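Local coordinates for CRISPR system Cmr subunit Cmr1-1 (Pyrococcus furiosus, PDB 4W8Z), which binds RNA and, together with Cmr6, caps the type III-B Cmr ribonucleoprotein complex of the CRISPR immune system, at residues Met42-Arg47 with Ile64-Gly70; Leu49-Tyr53 with Val198-Gly203. All blocks are in the same frame, centred on the assembly; numbering follows the deposited sequence.

Contact 1. Residues Met42-Arg47 with Ile64-Gly70; sequences MRWWFR and IENQVFG
Phe46 and Phe69 meet in an offset edge-to-face pair. The edge of Phe69 is turned toward the face of Phe46, with ring centroids 5.7 Å apart. Phe46 is a knob in a hole made by Ile64, Glu65, Val68 and Phe69. Its CG lies anti to the backbone N (chi1 170°), which sends the ring across to the other helix. There Ile64 CG2 comes up to the ring edge, 3.9 Å from Phe46 CZ. Arg43 CA lies over one face of the Phe69 ring, a CH-pi contact. Helix 38-54 is the first main helix of the ferredoxin-like fold of RAMP proteins. Helix 58-69 is an extra one before strand 79-84, and the two segments run roughly antiparallel at 145°. Ile80 of that strand packs on Met42 and Phe69. Farther out, the extended Arg43 chain lays its guanidinium over Phe69 CB. Its NE forms a salt bridge with Glu65 OE1 at 2.8 Å, using the anti lone pair of that oxygen. Its NH2 donates in plane to the carbonyl O of Gly70, the residue after helix 58-69, at 2.6 Å. Glu65 OE2 faces Arg47 NE at a long 3.6 Å; no N-H points at it, so this pair rests on charge. Glu65 thus sits between two arginines in a salt-bridge network.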
loop_
_atom_site.group_PDB
_atom_site.type_symbol
_atom_site.label_atom_id
_atom_site.label_comp_id
_atom_site.label_asym_id
_atom_site.label_seq_id
_atom_site.Cartn_x
_atom_site.Cartn_y
_atom_site.Cartn_z
ATOM N N MET A 42 -7.979 1.651 -5.608
ATOM C CA MET A 42 -7.892 2.700 -6.623
ATOM C C MET A 42 -8.512 3.987 -6.096
ATOM O O MET A 42 -7.941 5.072 -6.234
ATOM C CB MET A 42 -8.590 2.273 -7.917
ATOM C CG MET A 42 -7.799 1.294 -8.771
ATOM S SD MET A 42 -8.704 0.788 -10.247
ATOM C CE MET A 42 -9.021 2.380 -10.999
ATOM N N ARG A 43 -9.683 3.851 -5.482
ATOM C CA ARG A 43 -10.373 4.981 -4.883
ATOM C C ARG A 43 -9.501 5.606 -3.804
ATOM O O ARG A 43 -9.401 6.830 -3.706
ATOM C CB ARG A 43 -11.715 4.546 -4.298
ATOM C CG ARG A 43 -12.683 5.688 -4.068
ATOM C CD ARG A 43 -13.815 5.279 -3.150
ATOM N NE ARG A 43 -14.927 6.217 -3.236
ATOM C CZ ARG A 43 -15.982 6.040 -4.021
ATOM N NH1 ARG A 43 -16.063 4.952 -4.777
ATOM N NH2 ARG A 43 -16.956 6.944 -4.048
ATOM N N TRP A 44 -8.860 4.758 -3.005
ATOM C CA TRP A 44 -7.971 5.235 -1.952
ATOM C C TRP A 44 -6.836 6.050 -2.548
ATOM O O TRP A 44 -6.511 7.131 -2.059
ATOM C CB TRP A 44 -7.400 4.075 -1.139
ATOM C CG TRP A 44 -6.735 4.524 0.132
ATOM C CD1 TRP A 44 -7.291 4.557 1.374
ATOM C CD2 TRP A 44 -5.391 5.014 0.283
ATOM N NE1 TRP A 44 -6.382 5.032 2.292
ATOM C CE2 TRP A 44 -5.209 5.321 1.648
ATOM C CE3 TRP A 44 -4.326 5.216 -0.603
ATOM C CZ2 TRP A 44 -4.010 5.823 2.149
ATOM C CZ3 TRP A 44 -3.138 5.719 -0.106
ATOM C CH2 TRP A 44 -2.989 6.017 1.258
ATOM N N TRP A 45 -6.242 5.527 -3.615
ATOM C CA TRP A 45 -5.065 6.147 -4.202
ATOM C C TRP A 45 -5.396 7.403 -4.983
ATOM O O TRP A 45 -4.540 8.268 -5.155
ATOM C CB TRP A 45 -4.320 5.143 -5.085
ATOM C CG TRP A 45 -3.298 4.409 -4.297
ATOM C CD1 TRP A 45 -3.342 3.105 -3.903
ATOM C CD2 TRP A 45 -2.095 4.956 -3.748
ATOM N NE1 TRP A 45 -2.230 2.798 -3.160
ATOM C CE2 TRP A 45 -1.448 3.919 -3.048
ATOM C CE3 TRP A 45 -1.499 6.222 -3.784
ATOM C CZ2 TRP A 45 -0.230 4.103 -2.392
ATOM C CZ3 TRP A 45 -0.292 6.406 -3.134
ATOM C CH2 TRP A 45 0.331 5.350 -2.447
ATOM N N PHE A 46 -6.634 7.518 -5.446
ATOM C CA PHE A 46 -7.054 8.751 -6.093
ATOM C C PHE A 46 -7.015 9.895 -5.091
ATOM O O PHE A 46 -6.612 11.008 -5.418
ATOM C CB PHE A 46 -8.457 8.622 -6.685
ATOM C CG PHE A 46 -9.029 9.927 -7.145
ATOM C CD1 PHE A 46 -8.648 10.474 -8.356
ATOM C CD2 PHE A 46 -9.935 10.616 -6.357
ATOM C CE1 PHE A 46 -9.165 11.681 -8.777
ATOM C CE2 PHE A 46 -10.455 11.822 -6.771
ATOM C CZ PHE A 46 -10.071 12.356 -7.984
ATOM N N ARG A 47 -7.438 9.609 -3.866
ATOM C CA ARG A 47 -7.490 10.622 -2.820
ATOM C C ARG A 47 -6.090 11.070 -2.430
ATOM O O ARG A 47 -5.870 12.233 -2.103
ATOM C CB ARG A 47 -8.228 10.095 -1.593
ATOM C CG ARG A 47 -9.648 9.639 -1.858
ATOM C CD ARG A 47 -10.417 9.557 -0.554
ATOM N NE ARG A 47 -10.210 10.773 0.230
ATOM C CZ ARG A 47 -10.939 11.129 1.282
ATOM N NH1 ARG A 47 -11.945 10.364 1.689
ATOM N NH2 ARG A 47 -10.665 12.255 1.922
ATOM N N ILE A 64 -14.937 15.783 -6.156
ATOM C CA ILE A 64 -14.326 15.179 -7.331
ATOM C C ILE A 64 -14.276 13.658 -7.210
ATOM O O ILE A 64 -14.496 12.947 -8.191
ATOM C CB ILE A 64 -12.906 15.725 -7.566
ATOM C CG1 ILE A 64 -12.905 17.247 -7.420
ATOM C CG2 ILE A 64 -12.384 15.297 -8.935
ATOM C CD1 ILE A 64 -11.904 17.954 -8.304
ATOM N N GLU A 65 -13.997 13.164 -6.004
ATOM C CA GLU A 65 -13.941 11.723 -5.764
ATOM C C GLU A 65 -15.264 11.043 -6.102
ATOM O O GLU A 65 -15.290 10.029 -6.801
ATOM C CB GLU A 65 -13.573 11.416 -4.312
ATOM C CG GLU A 65 -13.657 9.931 -3.983
ATOM C CD GLU A 65 -13.549 9.646 -2.500
ATOM O OE1 GLU A 65 -13.788 8.487 -2.098
ATOM O OE2 GLU A 65 -13.227 10.582 -1.738
ATOM N N ASN A 66 -16.359 11.602 -5.598
ATOM C CA ASN A 66 -17.684 11.101 -5.932
ATOM C C ASN A 66 -17.968 11.292 -7.414
ATOM O O ASN A 66 -18.616 10.459 -8.045
ATOM C CB ASN A 66 -18.758 11.799 -5.095
ATOM C CG ASN A 66 -18.753 11.350 -3.647
ATOM O OD1 ASN A 66 -18.303 10.248 -3.329
ATOM N ND2 ASN A 66 -19.262 12.200 -2.761
ATOM N N GLN A 67 -17.465 12.386 -7.971
ATOM C CA GLN A 67 -17.708 12.706 -9.369
ATOM C C GLN A 67 -17.035 11.692 -10.295
ATOM O O GLN A 67 -17.499 11.456 -11.411
ATOM C CB GLN A 67 -17.222 14.120 -9.686
ATOM C CG GLN A 67 -17.993 14.800 -10.799
ATOM C CD GLN A 67 -17.550 16.233 -11.023
ATOM O OE1 GLN A 67 -16.621 16.717 -10.375
ATOM N NE2 GLN A 67 -18.217 16.922 -11.945
ATOM N N VAL A 68 -15.947 11.088 -9.828
ATOM C CA VAL A 68 -15.251 10.073 -10.612
ATOM C C VAL A 68 -15.752 8.669 -10.279
ATOM O O VAL A 68 -16.089 7.895 -11.174
ATOM C CB VAL A 68 -13.723 10.123 -10.386
ATOM C CG1 VAL A 68 -13.037 9.013 -11.167
ATOM C CG2 VAL A 68 -13.162 11.481 -10.783
ATOM N N PHE A 69 -15.817 8.348 -8.990
ATOM C CA PHE A 69 -16.105 6.983 -8.560
ATOM C C PHE A 69 -17.560 6.734 -8.155
ATOM O O PHE A 69 -17.937 5.595 -7.870
ATOM C CB PHE A 69 -15.193 6.606 -7.393
ATOM C CG PHE A 69 -13.756 6.418 -7.779
ATOM C CD1 PHE A 69 -13.310 5.195 -8.252
ATOM C CD2 PHE A 69 -12.848 7.461 -7.665
ATOM C CE1 PHE A 69 -11.989 5.013 -8.606
ATOM C CE2 PHE A 69 -11.523 7.285 -8.015
ATOM C CZ PHE A 69 -11.093 6.058 -8.485
ATOM N N GLY A 70 -18.373 7.784 -8.123
ATOM C CA GLY A 70 -19.771 7.638 -7.751
ATOM C C GLY A 70 -19.997 7.602 -6.250
ATOM O O GLY A 70 -19.064 7.396 -5.472
#

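Contact 2. Residues Leu49-Tyr53 with Val198-Gly203; sequences LAGSY and VLDVTG
Tyr53 lays one face of its ring on the backbone of Gly203. This is a CH-pi contact: Gly203 CA is 3.6 Å from the ring centroid and 15° off the ring normal. Gly203 has no side chain, so the ring can come down close to the main chain. CG of Tyr53 lies anti to its own carbonyl carbon (chi1 -67°), which carries the ring across to lie over Gly203. Tyr53 CE2 is also 3.5 Å from Gly203 N. Thr202 CB approaches the ring obliquely, 4.1 Å from Tyr53 CE2. The phenol end lies by the Leu199 backbone, but the modelled approach there is too short to be trusted.

Aliphatic side chains make the second group. Leu49 CD1 meets Val198 CG1 at 4.1 Å, and the two side chains meet at a slant. Leu49 CB faces the methyl CG2 of Thr202 at 4.2 Å. Leu144 of helix 136-152 touches Leu49, Val198 and Thr202, so three helices share this buried core. The axes of segments 49-53 and 198-203, on helices 38-54 and 188-206, cross at 69° and approach to 9.4 Å. The first helix belongs to the ferredoxin-like RAMP fold, and residues 198-203 come 145 residues after Tyr53.

The hydroxyls of Thr202 and Ser52 are bonded away from the partner segment. Thr202 OG1 donates to Val198 O at 2.5 Å. Thr202 N bonds to the same oxygen from the other face of the carbonyl plane. The hydroxyl bond fits a chi1 of -54°, with CG2 anti to the backbone N and facing Leu49. Ser52 OG is hydrogen-bonded to Ala48 O and to Lys224 N, while Leu199 CD1 lies near it.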
loop_
_atom_site.group_PDB
_atom_site.type_symbol
_atom_site.label_atom_id
_atom_site.label_comp_id
_atom_site.label_asym_id
_atom_site.label_seq_id
_atom_site.Cartn_x
_atom_site.Cartn_y
_atom_site.Cartn_z
ATOM N N LEU A 49 -3.468 11.049 -4.444
ATOM C CA LEU A 49 -2.948 11.848 -5.550
ATOM C C LEU A 49 -3.579 13.234 -5.559
ATOM O O LEU A 49 -2.886 14.244 -5.451
ATOM C CB LEU A 49 -3.197 11.158 -6.895
ATOM C CG LEU A 49 -2.494 9.826 -7.158
ATOM C CD1 LEU A 49 -2.660 9.415 -8.615
ATOM C CD2 LEU A 49 -1.023 9.894 -6.779
ATOM N N ALA A 50 -4.901 13.270 -5.691
ATOM C CA ALA A 50 -5.633 14.528 -5.775
ATOM C C ALA A 50 -5.469 15.359 -4.505
ATOM O O ALA A 50 -5.309 16.579 -4.573
ATOM C CB ALA A 50 -7.107 14.265 -6.051
ATOM N N GLY A 51 -5.493 14.695 -3.353
ATOM C CA GLY A 51 -5.337 15.366 -2.075
ATOM C C GLY A 51 -4.038 16.141 -1.957
ATOM O O GLY A 51 -3.927 17.056 -1.142
ATOM N N SER A 52 -3.055 15.780 -2.777
ATOM C CA SER A 52 -1.769 16.466 -2.791
ATOM C C SER A 52 -1.915 17.921 -3.213
ATOM O O SER A 52 -1.053 18.747 -2.924
ATOM C CB SER A 52 -0.787 15.759 -3.732
ATOM O OG SER A 52 -0.525 14.433 -3.309
ATOM N N TYR A 53 -3.008 18.231 -3.899
ATOM C CA TYR A 53 -3.215 19.573 -4.430
ATOM C C TYR A 53 -4.296 20.355 -3.696
ATOM O O TYR A 53 -4.246 21.580 -3.635
ATOM C CB TYR A 53 -3.554 19.491 -5.918
ATOM C CG TYR A 53 -2.396 19.004 -6.742
ATOM C CD1 TYR A 53 -1.418 19.886 -7.170
ATOM C CD2 TYR A 53 -2.267 17.663 -7.074
ATOM C CE1 TYR A 53 -0.350 19.455 -7.914
ATOM C CE2 TYR A 53 -1.198 17.218 -7.823
ATOM C CZ TYR A 53 -0.241 18.124 -8.238
ATOM O OH TYR A 53 0.838 17.719 -8.983
ATOM N N VAL A 198 3.761 11.705 -12.409
ATOM C CA VAL A 198 2.400 11.448 -11.948
ATOM C C VAL A 198 1.907 12.607 -11.089
ATOM O O VAL A 198 0.755 13.032 -11.195
ATOM C CB VAL A 198 2.305 10.128 -11.143
ATOM C CG1 VAL A 198 0.948 10.009 -10.460
ATOM C CG2 VAL A 198 2.566 8.925 -12.043
ATOM N N LEU A 199 2.793 13.128 -10.248
ATOM C CA LEU A 199 2.454 14.281 -9.430
ATOM C C LEU A 199 2.133 15.471 -10.330
ATOM O O LEU A 199 1.050 16.042 -10.244
ATOM C CB LEU A 199 3.593 14.624 -8.472
ATOM C CG LEU A 199 3.162 15.435 -7.250
ATOM C CD1 LEU A 199 2.362 14.558 -6.292
ATOM C CD2 LEU A 199 4.366 16.075 -6.559
ATOM N N ASP A 200 3.069 15.816 -11.211
ATOM C CA ASP A 200 2.940 16.979 -12.086
ATOM C C ASP A 200 1.713 16.943 -12.994
ATOM O O ASP A 200 1.046 17.958 -13.179
ATOM C CB ASP A 200 4.195 17.123 -12.945
ATOM C CG ASP A 200 5.396 17.571 -12.145
ATOM O OD1 ASP A 200 5.205 18.260 -11.124
ATOM O OD2 ASP A 200 6.532 17.240 -12.544
ATOM N N VAL A 201 1.418 15.779 -13.561
ATOM C CA VAL A 201 0.286 15.641 -14.473
ATOM C C VAL A 201 -1.065 15.754 -13.760
ATOM O O VAL A 201 -1.972 16.437 -14.241
ATOM C CB VAL A 201 0.358 14.300 -15.230
ATOM C CG1 VAL A 201 -1.004 13.898 -15.749
ATOM C CG2 VAL A 201 1.346 14.400 -16.368
ATOM N N THR A 202 -1.186 15.099 -12.610
ATOM C CA THR A 202 -2.436 15.065 -11.854
ATOM C C THR A 202 -2.956 16.464 -11.540
ATOM O O THR A 202 -4.160 16.714 -11.598
ATOM C CB THR A 202 -2.267 14.284 -10.534
ATOM O OG1 THR A 202 -1.742 12.981 -10.813
ATOM C CG2 THR A 202 -3.599 14.146 -9.813
ATOM N N GLY A 203 -2.043 17.377 -11.221
ATOM C CA GLY A 203 -2.411 18.754 -10.950
ATOM C C GLY A 203 -3.053 19.423 -12.152
ATOM O O GLY A 203 -4.087 20.082 -12.027
#

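How the contacts relate
Contacts 1 and 2 both use helix 38-54. Contact 1 takes residues 42-47, and contact 2 takes residues 49-53, the next part of the same helix, with only Ala48 between. Their centres are about 13 Å apart, on the same side of the chain's centre. Along the chain the segments alternate: 42-47, 49-53, 64-70, then 198-203. Contact 1 is local and joins neighbouring helices. Contact 2 is long-range and brings in helix 188-206. Helix 136-152 touches residues of both contacts. Helix 38-54 is thus packed against an early helix through one part and a much later one through the next, which ties distant parts of the chain together.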